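Local coordinates for protein acetyltransferase, GNAT family (Enterococcus faecalis, PDB 1U6M) that probably transfers an acyl group from acyl-coenzyme A to an unknown acceptor, as GNAT-family acetyltransferases do, at residues A[17-20]-A[21-25]; A[106-109]-A[110-114]. All blocks are in the same frame, centred on the assembly; numbering follows the deposited sequence.

Contact 1. Residues A[17-20]-A[21-25]; sequences RLVL and VILKD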
ATOM      1  N   ARG A  17       9.399  -7.635  -1.923  1.00 23.62           N
ATOM      2  CA  ARG A  17       9.920  -7.404  -3.287  1.00 26.36           C
ATOM      3  C   ARG A  17       9.100  -6.356  -4.018  1.00 25.08           C
ATOM      4  O   ARG A  17       9.651  -5.499  -4.758  1.00 25.18           O
ATOM      5  CB  ARG A  17       9.960  -8.706  -4.091  1.00 25.68           C
ATOM      6  CG  ARG A  17      11.073  -9.576  -3.635  1.00 29.96           C
ATOM      7  CD  ARG A  17      11.174 -11.036  -4.228  1.00 34.12           C
ATOM      8  NE  ARG A  17      11.800 -11.821  -3.133  1.00 47.67           N
ATOM      9  CZ  ARG A  17      13.110 -11.837  -2.816  1.00 52.01           C
ATOM     10  NH1 ARG A  17      14.026 -11.186  -3.538  1.00 51.58           N
ATOM     11  NH2 ARG A  17      13.516 -12.543  -1.769  1.00 53.93           N
ATOM     12  N   LEU A  18       7.782  -6.427  -3.801  1.00 23.42           N
ATOM     13  CA  LEU A  18       6.870  -5.507  -4.410  1.00 22.48           C
ATOM     14  C   LEU A  18       7.034  -4.105  -3.805  1.00 22.50           C
ATOM     15  O   LEU A  18       7.050  -3.113  -4.538  1.00 21.81           O
ATOM     16  CB  LEU A  18       5.429  -6.039  -4.294  1.00 22.14           C
ATOM     17  CG  LEU A  18       5.082  -7.258  -5.150  1.00 22.69           C
ATOM     18  CD1 LEU A  18       3.718  -7.823  -4.751  1.00 23.17           C
ATOM     19  CD2 LEU A  18       5.146  -6.882  -6.652  1.00 22.35           C
ATOM     20  N   VAL A  19       7.137  -4.033  -2.475  1.00 22.91           N
ATOM     21  CA  VAL A  19       7.402  -2.761  -1.749  1.00 23.58           C
ATOM     22  C   VAL A  19       8.742  -2.108  -2.143  1.00 25.34           C
ATOM     23  O   VAL A  19       8.803  -0.906  -2.355  1.00 26.57           O
ATOM     24  CB  VAL A  19       7.311  -2.924  -0.181  1.00 22.82           C
ATOM     25  CG1 VAL A  19       7.659  -1.656   0.511  1.00 21.76           C
ATOM     26  CG2 VAL A  19       5.902  -3.301   0.200  1.00 21.78           C
ATOM     27  N   LEU A  20       9.809  -2.891  -2.257  1.00 26.88           N
ATOM     28  CA  LEU A  20      11.068  -2.359  -2.778  1.00 27.50           C
ATOM     29  C   LEU A  20      10.859  -1.509  -4.001  1.00 28.50           C
ATOM     30  O   LEU A  20      11.568  -0.509  -4.169  1.00 29.54           O
ATOM     31  CB  LEU A  20      12.030  -3.468  -3.143  1.00 27.33           C
ATOM     32  CG  LEU A  20      13.531  -3.273  -2.892  1.00 28.95           C
ATOM     33  CD1 LEU A  20      14.333  -4.139  -3.872  1.00 29.04           C
ATOM     34  CD2 LEU A  20      13.991  -1.865  -2.935  1.00 27.44           C
ATOM     35  N   VAL A  21       9.943  -1.912  -4.894  1.00 28.49           N
ATOM     36  CA  VAL A  21       9.743  -1.162  -6.144  1.00 28.11           C
ATOM     37  C   VAL A  21       9.303   0.266  -5.853  1.00 28.90           C
ATOM     38  O   VAL A  21       9.868   1.216  -6.391  1.00 28.53           O
ATOM     39  CB  VAL A  21       8.756  -1.863  -7.162  1.00 27.82           C
ATOM     40  CG1 VAL A  21       8.439  -0.952  -8.328  1.00 24.81           C
ATOM     41  CG2 VAL A  21       9.350  -3.127  -7.690  1.00 27.67           C
ATOM     42  N   ILE A  22       8.265   0.394  -5.020  1.00 30.31           N
ATOM     43  CA  ILE A  22       7.780   1.670  -4.462  1.00 30.49           C
ATOM     44  C   ILE A  22       8.880   2.549  -3.827  1.00 32.16           C
ATOM     45  O   ILE A  22       8.911   3.749  -4.100  1.00 32.30           O
ATOM     46  CB  ILE A  22       6.667   1.386  -3.408  1.00 30.15           C
ATOM     47  CG1 ILE A  22       5.453   0.737  -4.092  1.00 28.19           C
ATOM     48  CG2 ILE A  22       6.233   2.656  -2.663  1.00 29.13           C
ATOM     49  CD1 ILE A  22       4.584   0.024  -3.166  1.00 22.80           C
ATOM     50  N   LEU A  23       9.728   1.964  -2.965  1.00 33.34           N
ATOM     51  CA  LEU A  23      10.816   2.690  -2.286  1.00 36.64           C
ATOM     52  C   LEU A  23      11.800   2.935  -3.406  1.00 39.44           C
ATOM     53  O   LEU A  23      11.889   2.137  -4.323  1.00 41.34           O
ATOM     54  CB  LEU A  23      11.464   1.853  -1.165  1.00 34.95           C
ATOM     55  CG  LEU A  23      10.587   1.244  -0.058  1.00 33.37           C
ATOM     56  CD1 LEU A  23      11.426   0.672   0.996  1.00 32.41           C
ATOM     57  CD2 LEU A  23       9.579   2.234   0.548  1.00 30.82           C
ATOM     58  N   LYS A  24      12.530   3.999  -3.491  1.00 42.02           N
ATOM     59  CA  LYS A  24      13.362   3.893  -4.749  1.00 46.47           C
ATOM     60  C   LYS A  24      12.734   4.415  -6.037  1.00 48.16           C
ATOM     61  O   LYS A  24      13.414   5.084  -6.796  1.00 48.80           O
ATOM     62  CB  LYS A  24      13.772   2.430  -5.040  1.00 46.16           C
ATOM     63  CG  LYS A  24      13.181   1.838  -6.272  1.00 44.89           C
ATOM     64  CD  LYS A  24      14.158   0.863  -6.842  1.00 46.54           C
ATOM     65  CE  LYS A  24      14.429  -0.285  -5.903  1.00 46.84           C
ATOM     66  NZ  LYS A  24      15.278  -1.285  -6.631  1.00 48.43           N
ATOM     67  N   ASP A  25      11.478   4.066  -6.300  1.00 49.89           N
ATOM     68  CA  ASP A  25      10.650   4.935  -7.090  1.00 52.26           C
ATOM     69  C   ASP A  25      10.438   6.274  -6.335  1.00 51.71           C
ATOM     70  O   ASP A  25      10.256   7.303  -6.951  1.00 51.78           O
ATOM     71  CB  ASP A  25       9.333   4.251  -7.412  1.00 54.42           C
ATOM     72  CG  ASP A  25       8.376   5.148  -8.207  1.00 60.22           C
ATOM     73  OD1 ASP A  25       7.577   5.905  -7.579  1.00 64.01           O
ATOM     74  OD2 ASP A  25       8.419   5.092  -9.463  1.00 65.37           O
TER
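At Val-19 a chi1 of 177° sets CG1 opposite the backbone N, and Leu-23 has CG beside its own backbone N (chi1 -54°). These rotations bring the two branched groups together one turn apart on helix 12-25. Val-19 CG1 lies 4.2 Å from Leu-23 CG, and the two side chains meet at a slant. The backbone joins the same pair. Leu-23 N donates to Val-19 O at 3.1 Å. The bond from Val-21 N to Leu-18 O, three residues back, is weak. The helix is weakly bonded here, toward its end.

Leu-20 and Lys-24 make the second pair. The lysine chain bends at chi2 and chi3 and folds back over Leu-20. Lys-24 CE comes to 3.4 Å from Leu-20 CD2, as plain carbon packing. NZ continues past the leucine methyls to form a salt bridge with Glu-36, at the start of helix 36-47. Val-19 and Leu-20 also pack on that helix, through Leu-43 and Ile-40.

The lysine therefore works in two ways. Its methylenes cover an apolar neighbour one turn back, while its ammonium group adds a charged tie to the apolar packing between the two helices.

Contact 2. Residues A[106-109]-A[110-114]; sequences EETL and PNEWY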
ATOM      1  N   GLU A 106       0.587  12.059   5.843  1.00 64.00           N
ATOM      2  CA  GLU A 106      -0.450  13.089   5.794  1.00 66.63           C
ATOM      3  C   GLU A 106      -1.448  12.942   4.620  1.00 62.14           C
ATOM      4  O   GLU A 106      -1.864  13.937   4.016  1.00 62.86           O
ATOM      5  CB  GLU A 106       0.205  14.478   5.839  1.00 67.93           C
ATOM      6  CG  GLU A 106       0.846  14.826   7.223  1.00 71.85           C
ATOM      7  CD  GLU A 106       1.897  15.949   7.151  1.00 72.16           C
ATOM      8  OE1 GLU A 106       2.322  16.340   6.039  1.00 74.38           O
ATOM      9  OE2 GLU A 106       2.306  16.434   8.229  1.00 77.85           O
ATOM     10  N   GLU A 107      -1.860  11.708   4.330  1.00 55.54           N
ATOM     11  CA  GLU A 107      -2.548  11.461   3.083  1.00 49.04           C
ATOM     12  C   GLU A 107      -4.012  10.987   3.189  1.00 45.10           C
ATOM     13  O   GLU A 107      -4.729  10.969   2.202  1.00 43.05           O
ATOM     14  CB  GLU A 107      -1.688  10.571   2.176  1.00 49.01           C
ATOM     15  CG  GLU A 107      -1.229   9.257   2.750  1.00 47.83           C
ATOM     16  CD  GLU A 107      -0.132   8.604   1.902  1.00 48.25           C
ATOM     17  OE1 GLU A 107      -0.038   7.364   1.782  1.00 47.62           O
ATOM     18  OE2 GLU A 107       0.669   9.353   1.351  1.00 49.96           O
ATOM     19  N   THR A 108      -4.445  10.638   4.396  1.00 41.49           N
ATOM     20  CA  THR A 108      -5.797  10.135   4.626  1.00 39.29           C
ATOM     21  C   THR A 108      -6.784  11.212   5.074  1.00 37.80           C
ATOM     22  O   THR A 108      -6.364  12.264   5.529  1.00 37.18           O
ATOM     23  CB  THR A 108      -5.835   8.941   5.621  1.00 38.85           C
ATOM     24  OG1 THR A 108      -5.691   9.421   6.973  1.00 40.15           O
ATOM     25  CG2 THR A 108      -4.760   7.926   5.297  1.00 35.38           C
ATOM     26  N   LEU A 109      -8.079  10.934   4.911  1.00 36.66           N
ATOM     27  CA  LEU A 109      -9.165  11.685   5.553  1.00 37.19           C
ATOM     28  C   LEU A 109      -9.844  10.851   6.665  1.00 38.17           C
ATOM     29  O   LEU A 109      -9.869   9.615   6.583  1.00 37.79           O
ATOM     30  CB  LEU A 109     -10.230  12.101   4.544  1.00 37.04           C
ATOM     31  CG  LEU A 109      -9.908  13.144   3.475  1.00 37.63           C
ATOM     32  CD1 LEU A 109     -11.205  13.614   2.860  1.00 37.23           C
ATOM     33  CD2 LEU A 109      -9.084  14.346   4.021  1.00 39.70           C
ATOM     34  N   PRO A 110     -10.396  11.522   7.722  1.00 39.68           N
ATOM     35  CA  PRO A 110     -11.069  10.767   8.812  1.00 39.96           C
ATOM     36  C   PRO A 110     -12.167   9.825   8.297  1.00 40.96           C
ATOM     37  O   PRO A 110     -12.814  10.139   7.320  1.00 40.99           O
ATOM     38  CB  PRO A 110     -11.696  11.890   9.681  1.00 39.49           C
ATOM     39  CG  PRO A 110     -10.905  13.108   9.392  1.00 40.11           C
ATOM     40  CD  PRO A 110     -10.412  12.994   7.963  1.00 39.13           C
ATOM     41  N   ASN A 111     -12.402   8.694   8.940  1.00 42.91           N
ATOM     42  CA  ASN A 111     -13.559   7.855   8.561  1.00 45.43           C
ATOM     43  C   ASN A 111     -13.576   7.060   7.199  1.00 42.75           C
ATOM     44  O   ASN A 111     -14.554   6.365   6.894  1.00 42.87           O
ATOM     45  CB  ASN A 111     -14.858   8.685   8.718  1.00 48.18           C
ATOM     46  CG  ASN A 111     -14.984   9.315  10.135  1.00 53.71           C
ATOM     47  OD1 ASN A 111     -15.154  10.541  10.264  1.00 56.40           O
ATOM     48  ND2 ASN A 111     -14.854   8.477  11.191  1.00 53.00           N
ATOM     49  N   GLU A 112     -12.509   7.145   6.413  1.00 38.12           N
ATOM     50  CA  GLU A 112     -12.327   6.232   5.281  1.00 34.01           C
ATOM     51  C   GLU A 112     -11.475   4.999   5.661  1.00 31.41           C
ATOM     52  O   GLU A 112     -10.694   5.035   6.626  1.00 32.15           O
ATOM     53  CB  GLU A 112     -11.746   6.992   4.086  1.00 33.24           C
ATOM     54  CG  GLU A 112     -10.260   7.213   4.183  1.00 31.41           C
ATOM     55  CD  GLU A 112      -9.766   8.315   3.326  1.00 28.41           C
ATOM     56  OE1 GLU A 112      -8.568   8.640   3.420  1.00 25.88           O
ATOM     57  OE2 GLU A 112     -10.562   8.888   2.576  1.00 32.07           O
ATOM     58  N   TRP A 113     -11.664   3.889   4.948  1.00 28.05           N
ATOM     59  CA  TRP A 113     -10.627   2.873   4.806  1.00 24.23           C
ATOM     60  C   TRP A 113      -9.723   3.362   3.659  1.00 22.83           C
ATOM     61  O   TRP A 113     -10.192   3.599   2.534  1.00 22.39           O
ATOM     62  CB  TRP A 113     -11.230   1.548   4.487  1.00 23.86           C
ATOM     63  CG  TRP A 113     -10.259   0.361   4.570  1.00 24.06           C
ATOM     64  CD1 TRP A 113     -10.055  -0.459   5.640  1.00 22.19           C
ATOM     65  CD2 TRP A 113      -9.401  -0.139   3.517  1.00 23.65           C
ATOM     66  NE1 TRP A 113      -9.123  -1.435   5.327  1.00 20.24           N
ATOM     67  CE2 TRP A 113      -8.705  -1.254   4.036  1.00 22.90           C
ATOM     68  CE3 TRP A 113      -9.144   0.263   2.197  1.00 26.25           C
ATOM     69  CZ2 TRP A 113      -7.787  -1.991   3.266  1.00 25.82           C
ATOM     70  CZ3 TRP A 113      -8.218  -0.469   1.422  1.00 22.15           C
ATOM     71  CH2 TRP A 113      -7.559  -1.573   1.953  1.00 22.99           C
ATOM     72  N   TYR A 114      -8.468   3.661   3.979  1.00 20.28           N
ATOM     73  CA  TYR A 114      -7.604   4.279   3.004  1.00 19.83           C
ATOM     74  C   TYR A 114      -6.780   3.248   2.181  1.00 20.70           C
ATOM     75  O   TYR A 114      -6.093   2.377   2.760  1.00 20.57           O
ATOM     76  CB  TYR A 114      -6.652   5.243   3.684  1.00 19.47           C
ATOM     77  CG  TYR A 114      -5.685   5.889   2.705  1.00 18.86           C
ATOM     78  CD1 TYR A 114      -4.308   5.590   2.740  1.00 17.94           C
ATOM     79  CD2 TYR A 114      -6.130   6.778   1.734  1.00 18.10           C
ATOM     80  CE1 TYR A 114      -3.415   6.199   1.844  1.00 16.59           C
ATOM     81  CE2 TYR A 114      -5.211   7.378   0.815  1.00 17.47           C
ATOM     82  CZ  TYR A 114      -3.884   7.071   0.891  1.00 17.36           C
ATOM     83  OH  TYR A 114      -2.999   7.637  -0.010  1.00 21.70           O
TER
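Thr-108 and Tyr-114 face each other across a type II beta turn that runs from Leu-109 to Glu-112 and leads into strand 112-120 of the GNAT sheet. Pro-110 and Asn-111 hold the two central positions. Asn-111 has the positive phi (71°) that this turn type needs at its third residue.

Thr-108 points a methyl at the tyrosine. CG2 sits over one ring face, 3.8 Å from the centroid of the Tyr-114 ring, which makes a CH-pi contact. The methyl is displaced toward the CB end, and the ring atom nearest to Thr-108 CG2 is Tyr-114 CG, at 3.4 Å. Thr-108 OG1 is directed elsewhere and hydrogen-bonds to Glu-80.

The Glu-107 chain passes above the phenol end of the ring, on the side of the threonine methyl, and crosses the tyrosine at about a right angle. Its carboxylate is turned 56° from the ring. Glu-107 OE1 comes down to the ring edge, 3.6 Å from Tyr-114 CE1. The phenol OH has a weak hydrogen bond from Asn-152 ND2, which also binds the backbone O of Glu-107. One amide thus ties both residues to the neighbouring strand 148-154.

Glu-112 reaches back inside the turn. CG lies between the backbone N and the carbonyl carbon (chi1 80°), and the extended chain beyond it brings the carboxylate to the backbone N of Leu-109. The Leu-109 side chain leads away from the turn and packs on strands 170-177 and 180-188. Buried Glu-112 OE1 has two donors, Leu-109 N and, weakly, His-184 NE2. The carboxylate thereby joins the incoming loop to strands 112-120 and 180-188. Leu-109 N gives Glu-112 OE1 a nearly straight bond of 2.8 Å, and the donor stands well above the carboxylate plane.

Contact 1 comes first along the chain, and contact 2 follows after helix 36-47, two strands and helix 85-93. Their centres are about 22 Å apart, on opposite sides of the chain's centre, and their nearest atoms are about 9 Å apart, without touching. Strand 112-120 is common to both surroundings. Contact 2 lies at its start, where the chain enters the mixed seven-stranded sheet. Contact 1 lies on helix 12-25, and Ile-22 of that helix packs on Thr-117 and Ser-119 further along the same strand. One central strand therefore has a turn at its entry and a helix against its later part, consistent with the alpha/beta GNAT fold.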